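Local atomic coordinates of Non-ribosomal peptide synthetase (Methanobrevibacter ruminantium, PDB entry 6VTJ), a protein that probably carries a peptide on the phosphopantetheine arm of its carrier domain and releases it by NAD(P)H-dependent reduction in its reductase domain. Residues E151-R159 with D202-I211; P354-Q365 with M389-I399. All coordinates share one frame; numbering follows the deposited sequence.

How the contacts relate
Both contacts belong to the reductase part of the chain and reach the same large sheet, on opposite sides of the chain's centre. From the N terminus, contact 1 comes first. It opens at strand 154-158 and closes after 42 intervening residues, which include helix 166-177 and strand 190-194, at the turns that follow helix 201-204. Contact 2 opens only later, so the two loops lie in series and do not cross. Contact 2 joins helix 354-358 and strand 360-365 to the segment 389-399, across a shorter loop that holds helix 366-376 and strand 385-388. The centres lie about 38 Å apart, and the two contacts do not touch.

Contact 1: E151-R159 with D202-I211; sequences EGKIYCMLR and DFKQLEDEPI
Y155 and M157 of the strand reach across to the turns of D202-I211, the first at E209 and the second at F203. The Y155 ring and the E209 side chain cross at about a right angle, with ring and carboxylate planes 53° apart. The phenol OH of Y155 donates to OE1 of E209 at 2.7 Å. It meets that oxygen on the anti side, tilted from the carboxylate plane. The same OH accepts from NZ of K153 at 2.9 Å, so two bonds fix the hydroxyl. Beside it lies CD of P210. CG1 of I211 packs obliquely against CD1 of Y155, 4.2 Å away. A phenylalanine in place of Y155 would probably leave OE1 of E209 and NZ of K153 without their shared hydroxyl partner. M157 has CG anti to its backbone N (chi1 -164°), and the bend at chi3 brings CE over one face of the F203 ring. CE stands 4.0 Å from the ring centroid, a CH-pi contact. SD lies farther above the same ring, a Met-aromatic contact. CD1 of L206 touches that CE at 3.7 Å. In the parallel part of the sheet of this Rossmann-type domain, strand 154-158 lies between strands 129-132 and 190-194. Y155 also touches I191 and I193, and F203, L206 and I211 pack on helix 229-246.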
loop_
_atom_site.group_PDB
_atom_site.type_symbol
_atom_site.label_atom_id
_atom_site.label_comp_id
_atom_site.label_asym_id
_atom_site.label_seq_id
_atom_site.Cartn_x
_atom_site.Cartn_y
_atom_site.Cartn_z
ATOM N N GLU A 151 17.739 9.369 19.626
ATOM C CA GLU A 151 19.065 9.278 20.215
ATOM C C GLU A 151 19.700 7.895 20.102
ATOM O O GLU A 151 20.930 7.791 20.175
ATOM C CB GLU A 151 19.008 9.695 21.691
ATOM C CG GLU A 151 18.877 11.200 21.902
ATOM N N GLY A 152 18.921 6.844 19.913
ATOM C CA GLY A 152 19.445 5.495 19.986
ATOM C C GLY A 152 20.082 5.009 18.697
ATOM O O GLY A 152 20.442 5.783 17.806
ATOM N N LYS A 153 20.246 3.693 18.621
ATOM C CA LYS A 153 20.778 3.013 17.448
ATOM C C LYS A 153 19.629 2.470 16.608
ATOM O O LYS A 153 18.553 2.170 17.132
ATOM C CB LYS A 153 21.688 1.853 17.849
ATOM C CG LYS A 153 23.053 2.238 18.374
ATOM C CD LYS A 153 24.017 1.070 18.260
ATOM C CE LYS A 153 23.512 -0.134 19.033
ATOM N NZ LYS A 153 24.567 -1.183 19.163
ATOM N N ILE A 154 19.867 2.315 15.308
ATOM C CA ILE A 154 18.871 1.731 14.418
ATOM C C ILE A 154 19.523 0.627 13.585
ATOM O O ILE A 154 20.463 0.879 12.821
ATOM C CB ILE A 154 18.209 2.794 13.525
ATOM C CG1 ILE A 154 17.118 2.160 12.662
ATOM C CG2 ILE A 154 19.220 3.505 12.639
ATOM C CD1 ILE A 154 16.152 3.176 12.104
ATOM N N TYR A 155 19.037 -0.594 13.756
ATOM C CA TYR A 155 19.436 -1.749 12.969
ATOM C C TYR A 155 18.510 -1.868 11.768
ATOM O O TYR A 155 17.293 -1.926 11.937
ATOM C CB TYR A 155 19.328 -3.025 13.803
ATOM C CG TYR A 155 20.239 -3.090 15.011
ATOM C CD1 TYR A 155 19.975 -2.339 16.151
ATOM C CD2 TYR A 155 21.354 -3.929 15.016
ATOM C CE1 TYR A 155 20.811 -2.412 17.270
ATOM C CE2 TYR A 155 22.193 -4.009 16.122
ATOM C CZ TYR A 155 21.915 -3.247 17.244
ATOM O OH TYR A 155 22.742 -3.326 18.338
ATOM N N CYS A 156 19.074 -1.956 10.571
ATOM C CA CYS A 156 18.274 -2.013 9.348
ATOM C C CYS A 156 18.499 -3.363 8.696
ATOM O O CYS A 156 19.611 -3.653 8.248
ATOM C CB CYS A 156 18.645 -0.889 8.386
ATOM S SG CYS A 156 18.561 0.750 9.113
ATOM N N MET A 157 17.452 -4.174 8.622
ATOM C CA MET A 157 17.571 -5.501 8.028
ATOM C C MET A 157 17.237 -5.447 6.540
ATOM O O MET A 157 16.134 -5.041 6.163
ATOM C CB MET A 157 16.666 -6.502 8.736
ATOM C CG MET A 157 17.042 -7.940 8.424
ATOM S SD MET A 157 15.770 -9.132 8.881
ATOM C CE MET A 157 15.809 -8.997 10.658
ATOM N N LEU A 158 18.151 -5.889 5.711
ATOM C CA LEU A 158 17.963 -5.909 4.302
ATOM C C LEU A 158 18.812 -6.939 3.564
ATOM O O LEU A 158 19.771 -7.426 4.076
ATOM C CB LEU A 158 18.245 -4.543 3.755
ATOM C CG LEU A 158 19.622 -3.938 3.900
ATOM C CD1 LEU A 158 20.595 -4.442 2.895
ATOM C CD2 LEU A 158 19.656 -2.452 3.958
ATOM N N ARG A 159 18.418 -7.252 2.346
ATOM C CA ARG A 159 19.178 -8.148 1.486
ATOM C C ARG A 159 20.280 -7.375 0.769
ATOM O O ARG A 159 20.134 -6.187 0.472
ATOM C CB ARG A 159 18.256 -8.804 0.447
ATOM C CG ARG A 159 17.149 -9.700 1.018
ATOM C CD ARG A 159 16.274 -10.339 -0.089
ATOM N NE ARG A 159 15.126 -9.512 -0.471
ATOM C CZ ARG A 159 13.892 -9.676 0.000
ATOM N N ASP A 202 17.040 -15.606 10.027
ATOM C CA ASP A 202 17.712 -14.314 9.926
ATOM C C ASP A 202 17.475 -13.435 11.146
ATOM O O ASP A 202 18.240 -12.492 11.366
ATOM C CB ASP A 202 17.241 -13.571 8.677
ATOM C CG ASP A 202 17.657 -14.257 7.391
ATOM O OD1 ASP A 202 18.375 -15.274 7.454
ATOM O OD2 ASP A 202 17.249 -13.780 6.316
ATOM N N PHE A 203 16.422 -13.698 11.928
ATOM C CA PHE A 203 16.204 -12.966 13.170
ATOM C C PHE A 203 17.107 -13.450 14.295
ATOM O O PHE A 203 17.390 -12.679 15.227
ATOM C CB PHE A 203 14.741 -13.076 13.607
ATOM C CG PHE A 203 13.799 -12.230 12.791
ATOM C CD1 PHE A 203 13.518 -10.916 13.164
ATOM C CD2 PHE A 203 13.200 -12.741 11.645
ATOM C CE1 PHE A 203 12.655 -10.134 12.409
ATOM C CE2 PHE A 203 12.333 -11.962 10.885
ATOM C CZ PHE A 203 12.064 -10.656 11.267
ATOM N N LYS A 204 17.576 -14.697 14.212
ATOM C CA LYS A 204 18.381 -15.276 15.284
ATOM C C LYS A 204 19.615 -14.429 15.575
ATOM O O LYS A 204 19.962 -14.214 16.739
ATOM C CB LYS A 204 18.777 -16.710 14.922
ATOM N N GLN A 205 20.267 -13.906 14.534
ATOM C CA GLN A 205 21.474 -13.103 14.733
ATOM C C GLN A 205 21.236 -11.845 15.556
ATOM O O GLN A 205 22.213 -11.228 16.000
ATOM C CB GLN A 205 22.074 -12.707 13.381
ATOM C CG GLN A 205 21.239 -11.691 12.598
ATOM C CD GLN A 205 21.821 -11.400 11.232
ATOM O OE1 GLN A 205 23.006 -11.083 11.107
ATOM N NE2 GLN A 205 20.984 -11.498 10.190
ATOM N N LEU A 206 19.980 -11.440 15.762
ATOM C CA LEU A 206 19.675 -10.241 16.530
ATOM C C LEU A 206 19.306 -10.532 17.974
ATOM O O LEU A 206 19.051 -9.595 18.734
ATOM C CB LEU A 206 18.532 -9.470 15.877
ATOM C CG LEU A 206 18.732 -9.033 14.436
ATOM C CD1 LEU A 206 17.415 -8.518 13.930
ATOM C CD2 LEU A 206 19.828 -7.971 14.326
ATOM N N GLU A 207 19.264 -11.797 18.377
ATOM C CA GLU A 207 18.748 -12.097 19.705
ATOM C C GLU A 207 19.685 -11.662 20.827
ATOM O O GLU A 207 19.260 -11.652 21.985
ATOM C CB GLU A 207 18.446 -13.583 19.808
ATOM C CG GLU A 207 17.420 -14.032 18.786
ATOM C CD GLU A 207 16.719 -15.303 19.210
ATOM O OE1 GLU A 207 15.679 -15.652 18.603
ATOM O OE2 GLU A 207 17.216 -15.941 20.165
ATOM N N ASP A 208 20.927 -11.291 20.520
ATOM C CA ASP A 208 21.871 -10.789 21.510
ATOM C C ASP A 208 22.216 -9.321 21.267
ATOM O O ASP A 208 23.321 -8.876 21.594
ATOM C CB ASP A 208 23.141 -11.641 21.517
ATOM N N GLU A 209 21.264 -8.549 20.661
ATOM C CA GLU A 209 21.399 -7.122 20.382
ATOM C C GLU A 209 20.401 -6.332 21.218
ATOM O O GLU A 209 19.275 -6.794 21.439
ATOM C CB GLU A 209 21.164 -6.799 18.898
ATOM C CG GLU A 209 22.143 -7.453 17.934
ATOM C CD GLU A 209 23.565 -6.962 18.109
ATOM O OE1 GLU A 209 23.755 -5.799 18.530
ATOM O OE2 GLU A 209 24.495 -7.746 17.810
ATOM N N PRO A 210 20.789 -5.147 21.702
ATOM C CA PRO A 210 19.889 -4.298 22.514
ATOM C C PRO A 210 18.813 -3.601 21.676
ATOM O O PRO A 210 18.878 -2.414 21.337
ATOM C CB PRO A 210 20.862 -3.302 23.153
ATOM C CG PRO A 210 21.953 -3.172 22.170
ATOM C CD PRO A 210 22.126 -4.540 21.554
ATOM N N ILE A 211 17.774 -4.368 21.348
ATOM C CA ILE A 211 16.670 -3.915 20.514
ATOM C C ILE A 211 15.448 -3.684 21.392
ATOM O O ILE A 211 15.003 -4.588 22.113
ATOM C CB ILE A 211 16.375 -4.919 19.386
ATOM C CG1 ILE A 211 17.512 -4.848 18.360
ATOM C CG2 ILE A 211 15.008 -4.614 18.740
ATOM C CD1 ILE A 211 17.605 -6.027 17.435
#

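Contact 2: P354-Q365 with M389-I399; sequences PAMASEKVDMSQ and MNNHYISHRDI
A357 and S358 meet R397 at the outer end of a short antiparallel pairing. Here strand 360-365, parallel to 313-322 in the Rossmann-type sheet, pairs with the short strand 394-395. CB of A357 sits over one face of the R397 guanidinium. The R397 chain runs extended from CG to NE (chi2 -178°), which carries the guanidinium out to S358. OG of S358 meets its edge in plane and accepts from R397 NH1 at 2.8 Å, with a weaker bond from NH2. NE of R397 is salt-bridged to E412. The carbonyl O of E359 accepts a hydrogen bond from ND1 of H396 at 2.9 Å. This donor is tilted 30° from the carbonyl plane. NZ of K360 reaches the backbone O of Y393 through a water. V361 and I394 form the hydrogen-bonded pair, V361 N to I394 O at 2.8 Å and I394 N to V361 O at 3.0 Å. Their side chains lie side by side, pointing the same way, and the two CG1 atoms touch. CB of D362 touches the Y393 ring obliquely, and OD1 of D362 meets CE of M389. CG of M363 presses on CD1 of I394 at 3.5 Å, the side chains crossing at about a right angle. OG of S364 accepts from N390 N at 3.1 Å and donates to D362 OD2 at 2.6 Å, using the anti lone pair of OD2. N390 ND2 and Q365 NE2 both donate to P470 O, and Q365 OE1 takes a weak bond from N390 ND2 at 2.9 Å.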
loop_
_atom_site.group_PDB
_atom_site.type_symbol
_atom_site.label_atom_id
_atom_site.label_comp_id
_atom_site.label_asym_id
_atom_site.label_seq_id
_atom_site.Cartn_x
_atom_site.Cartn_y
_atom_site.Cartn_z
ATOM N N PRO A 354 -17.449 14.172 -13.132
ATOM C CA PRO A 354 -17.635 14.831 -11.830
ATOM C C PRO A 354 -17.346 13.931 -10.639
ATOM O O PRO A 354 -16.828 14.425 -9.631
ATOM C CB PRO A 354 -19.105 15.282 -11.860
ATOM C CG PRO A 354 -19.435 15.397 -13.291
ATOM C CD PRO A 354 -18.665 14.285 -13.960
ATOM N N ALA A 355 -17.650 12.630 -10.718
ATOM C CA ALA A 355 -17.323 11.740 -9.602
ATOM C C ALA A 355 -15.817 11.691 -9.373
ATOM O O ALA A 355 -15.342 11.746 -8.227
ATOM C CB ALA A 355 -17.867 10.346 -9.871
ATOM N N MET A 356 -15.052 11.620 -10.463
ATOM C CA MET A 356 -13.600 11.651 -10.368
ATOM C C MET A 356 -13.117 12.965 -9.767
ATOM O O MET A 356 -12.290 12.972 -8.846
ATOM C CB MET A 356 -12.998 11.423 -11.754
ATOM C CG MET A 356 -13.525 10.158 -12.436
ATOM S SD MET A 356 -13.117 10.048 -14.182
ATOM C CE MET A 356 -11.341 10.253 -14.116
ATOM N N ALA A 357 -13.632 14.095 -10.276
ATOM C CA ALA A 357 -13.217 15.403 -9.777
ATOM C C ALA A 357 -13.454 15.527 -8.275
ATOM O O ALA A 357 -12.624 16.102 -7.557
ATOM C CB ALA A 357 -13.962 16.519 -10.522
ATOM N N SER A 358 -14.572 14.978 -7.781
ATOM C CA SER A 358 -14.944 15.173 -6.381
ATOM C C SER A 358 -14.252 14.212 -5.421
ATOM O O SER A 358 -14.294 14.442 -4.203
ATOM C CB SER A 358 -16.459 15.046 -6.226
ATOM O OG SER A 358 -17.076 16.297 -6.500
ATOM N N GLU A 359 -13.609 13.164 -5.920
ATOM C CA GLU A 359 -12.982 12.189 -5.038
ATOM C C GLU A 359 -11.893 12.840 -4.199
ATOM O O GLU A 359 -10.956 13.439 -4.737
ATOM C CB GLU A 359 -12.408 11.034 -5.850
ATOM C CG GLU A 359 -11.877 9.914 -4.985
ATOM C CD GLU A 359 -11.584 8.667 -5.779
ATOM O OE1 GLU A 359 -10.938 8.778 -6.856
ATOM O OE2 GLU A 359 -12.000 7.576 -5.319
ATOM N N LYS A 360 -12.051 12.747 -2.880
ATOM C CA LYS A 360 -11.113 13.298 -1.917
ATOM C C LYS A 360 -9.969 12.331 -1.662
ATOM O O LYS A 360 -10.124 11.112 -1.766
ATOM C CB LYS A 360 -11.791 13.575 -0.572
ATOM C CG LYS A 360 -13.102 14.320 -0.619
ATOM C CD LYS A 360 -12.907 15.792 -0.809
ATOM C CE LYS A 360 -14.193 16.545 -0.485
ATOM N NZ LYS A 360 -14.062 17.980 -0.853
ATOM N N VAL A 361 -8.816 12.879 -1.287
ATOM C CA VAL A 361 -7.687 12.040 -0.922
ATOM C C VAL A 361 -6.850 12.753 0.124
ATOM O O VAL A 361 -6.780 13.986 0.157
ATOM C CB VAL A 361 -6.834 11.668 -2.154
ATOM C CG1 VAL A 361 -5.888 12.823 -2.520
ATOM C CG2 VAL A 361 -6.065 10.410 -1.863
ATOM N N ASP A 362 -6.243 11.957 1.004
ATOM C CA ASP A 362 -5.121 12.404 1.813
ATOM C C ASP A 362 -3.856 12.434 0.970
ATOM O O ASP A 362 -3.613 11.537 0.152
ATOM C CB ASP A 362 -4.917 11.468 3.001
ATOM C CG ASP A 362 -4.463 10.074 2.573
ATOM O OD1 ASP A 362 -5.265 9.338 1.945
ATOM O OD2 ASP A 362 -3.306 9.712 2.862
ATOM N N MET A 363 -3.067 13.482 1.137
ATOM C CA MET A 363 -1.712 13.516 0.593
ATOM C C MET A 363 -0.779 13.423 1.796
ATOM O O MET A 363 -0.395 14.427 2.401
ATOM C CB MET A 363 -1.477 14.747 -0.249
ATOM C CG MET A 363 -2.528 14.901 -1.351
ATOM S SD MET A 363 -2.275 13.806 -2.756
ATOM C CE MET A 363 -0.808 14.533 -3.493
ATOM N N SER A 364 -0.439 12.193 2.156
ATOM C CA SER A 364 0.379 11.932 3.338
ATOM C C SER A 364 1.844 12.026 2.931
ATOM O O SER A 364 2.435 11.057 2.453
ATOM C CB SER A 364 0.028 10.567 3.915
ATOM O OG SER A 364 -1.319 10.547 4.373
ATOM N N GLN A 365 2.426 13.217 3.121
ATOM C CA GLN A 365 3.809 13.475 2.728
ATOM C C GLN A 365 4.763 12.572 3.507
ATOM O O GLN A 365 4.734 12.542 4.745
ATOM C CB GLN A 365 4.145 14.948 2.970
ATOM C CG GLN A 365 3.150 15.943 2.307
ATOM C CD GLN A 365 2.055 16.440 3.257
ATOM O OE1 GLN A 365 1.796 15.840 4.303
ATOM N NE2 GLN A 365 1.430 17.565 2.905
ATOM N N MET A 389 -2.520 9.595 8.756
ATOM C CA MET A 389 -2.642 10.137 7.417
ATOM C C MET A 389 -3.053 11.598 7.500
ATOM O O MET A 389 -3.712 12.025 8.456
ATOM C CB MET A 389 -3.654 9.348 6.570
ATOM C CG MET A 389 -5.003 9.104 7.237
ATOM S SD MET A 389 -5.887 7.718 6.449
ATOM C CE MET A 389 -6.451 8.480 4.924
ATOM N N ASN A 390 -2.660 12.355 6.473
ATOM C CA ASN A 390 -2.936 13.783 6.386
ATOM C C ASN A 390 -4.431 14.074 6.444
ATOM O O ASN A 390 -5.176 13.705 5.531
ATOM C CB ASN A 390 -2.328 14.344 5.107
ATOM C CG ASN A 390 -2.169 15.840 5.162
ATOM O OD1 ASN A 390 -3.020 16.526 5.694
ATOM N ND2 ASN A 390 -1.066 16.351 4.626
ATOM N N ASN A 391 -4.888 14.720 7.514
ATOM C CA ASN A 391 -6.315 14.929 7.697
ATOM C C ASN A 391 -6.862 16.084 6.861
ATOM O O ASN A 391 -8.084 16.238 6.775
ATOM C CB ASN A 391 -6.642 15.140 9.186
ATOM C CG ASN A 391 -5.957 16.356 9.775
ATOM O OD1 ASN A 391 -4.735 16.453 9.785
ATOM N ND2 ASN A 391 -6.747 17.267 10.316
ATOM N N HIS A 392 -6.007 16.870 6.215
ATOM C CA HIS A 392 -6.472 17.946 5.331
ATOM C C HIS A 392 -6.638 17.401 3.906
ATOM O O HIS A 392 -5.798 17.604 3.020
ATOM C CB HIS A 392 -5.502 19.125 5.399
ATOM C CG HIS A 392 -5.244 19.599 6.792
ATOM N ND1 HIS A 392 -4.021 19.453 7.420
ATOM C CD2 HIS A 392 -6.064 20.182 7.699
ATOM C CE1 HIS A 392 -4.098 19.940 8.646
ATOM N NE2 HIS A 392 -5.327 20.387 8.841
ATOM N N TYR A 393 -7.751 16.695 3.689
ATOM C CA TYR A 393 -8.019 16.063 2.399
ATOM C C TYR A 393 -8.203 17.116 1.312
ATOM O O TYR A 393 -8.748 18.197 1.556
ATOM C CB TYR A 393 -9.283 15.205 2.442
ATOM C CG TYR A 393 -9.284 14.037 3.409
ATOM C CD1 TYR A 393 -8.122 13.610 4.041
ATOM C CD2 TYR A 393 -10.466 13.364 3.687
ATOM C CE1 TYR A 393 -8.144 12.545 4.930
ATOM C CE2 TYR A 393 -10.504 12.300 4.562
ATOM C CZ TYR A 393 -9.340 11.892 5.182
ATOM O OH TYR A 393 -9.381 10.823 6.035
ATOM N N ILE A 394 -7.738 16.785 0.104
ATOM C CA ILE A 394 -7.951 17.599 -1.080
ATOM C C ILE A 394 -8.788 16.785 -2.062
ATOM O O ILE A 394 -9.007 15.587 -1.881
ATOM C CB ILE A 394 -6.627 18.065 -1.724
ATOM C CG1 ILE A 394 -5.765 16.892 -2.163
ATOM C CG2 ILE A 394 -5.831 18.899 -0.762
ATOM C CD1 ILE A 394 -4.510 17.345 -2.895
ATOM N N SER A 395 -9.272 17.451 -3.103
ATOM C CA SER A 395 -10.004 16.758 -4.154
ATOM C C SER A 395 -9.181 16.744 -5.431
ATOM O O SER A 395 -8.114 17.347 -5.512
ATOM C CB SER A 395 -11.363 17.409 -4.396
ATOM O OG SER A 395 -11.196 18.583 -5.153
ATOM N N HIS A 396 -9.694 16.043 -6.445
ATOM C CA HIS A 396 -8.996 16.015 -7.719
ATOM C C HIS A 396 -9.141 17.322 -8.478
ATOM O O HIS A 396 -8.384 17.552 -9.421
ATOM C CB HIS A 396 -9.472 14.836 -8.561
ATOM C CG HIS A 396 -8.866 13.533 -8.135
ATOM N ND1 HIS A 396 -9.261 12.868 -6.993
ATOM C CD2 HIS A 396 -7.866 12.795 -8.671
ATOM C CE1 HIS A 396 -8.549 11.765 -6.857
ATOM N NE2 HIS A 396 -7.689 11.699 -7.857
ATOM N N ARG A 397 -10.059 18.195 -8.064
ATOM C CA ARG A 397 -10.054 19.552 -8.591
ATOM C C ARG A 397 -8.843 20.313 -8.080
ATOM O O ARG A 397 -8.227 21.080 -8.827
ATOM C CB ARG A 397 -11.346 20.281 -8.213
ATOM C CG ARG A 397 -12.615 19.617 -8.724
ATOM C CD ARG A 397 -13.863 20.420 -8.343
ATOM N NE ARG A 397 -15.049 19.801 -8.907
ATOM C CZ ARG A 397 -15.770 18.872 -8.288
ATOM N NH1 ARG A 397 -15.442 18.471 -7.062
ATOM N NH2 ARG A 397 -16.819 18.339 -8.898
ATOM N N ASP A 398 -8.461 20.091 -6.820
ATOM C CA ASP A 398 -7.236 20.697 -6.312
ATOM C C ASP A 398 -6.035 20.215 -7.103
ATOM O O ASP A 398 -5.168 21.014 -7.516
ATOM C CB ASP A 398 -7.059 20.364 -4.833
ATOM C CG ASP A 398 -8.114 20.993 -3.971
ATOM O OD1 ASP A 398 -8.305 22.221 -4.084
ATOM O OD2 ASP A 398 -8.751 20.266 -3.176
ATOM N N ILE A 399 -5.979 18.899 -7.342
ATOM C CA ILE A 399 -4.844 18.343 -8.063
ATOM C C ILE A 399 -4.814 18.874 -9.484
ATOM O O ILE A 399 -3.764 19.290 -9.980
ATOM C CB ILE A 399 -4.875 16.809 -8.039
ATOM C CG1 ILE A 399 -4.497 16.301 -6.649
ATOM C CG2 ILE A 399 -3.939 16.267 -9.096
ATOM C CD1 ILE A 399 -5.400 15.202 -6.158
HETATM O O HOH W 1 -11.518 18.857 0.408
HETATM O O HOH W 2 -4.012 15.489 2.658
#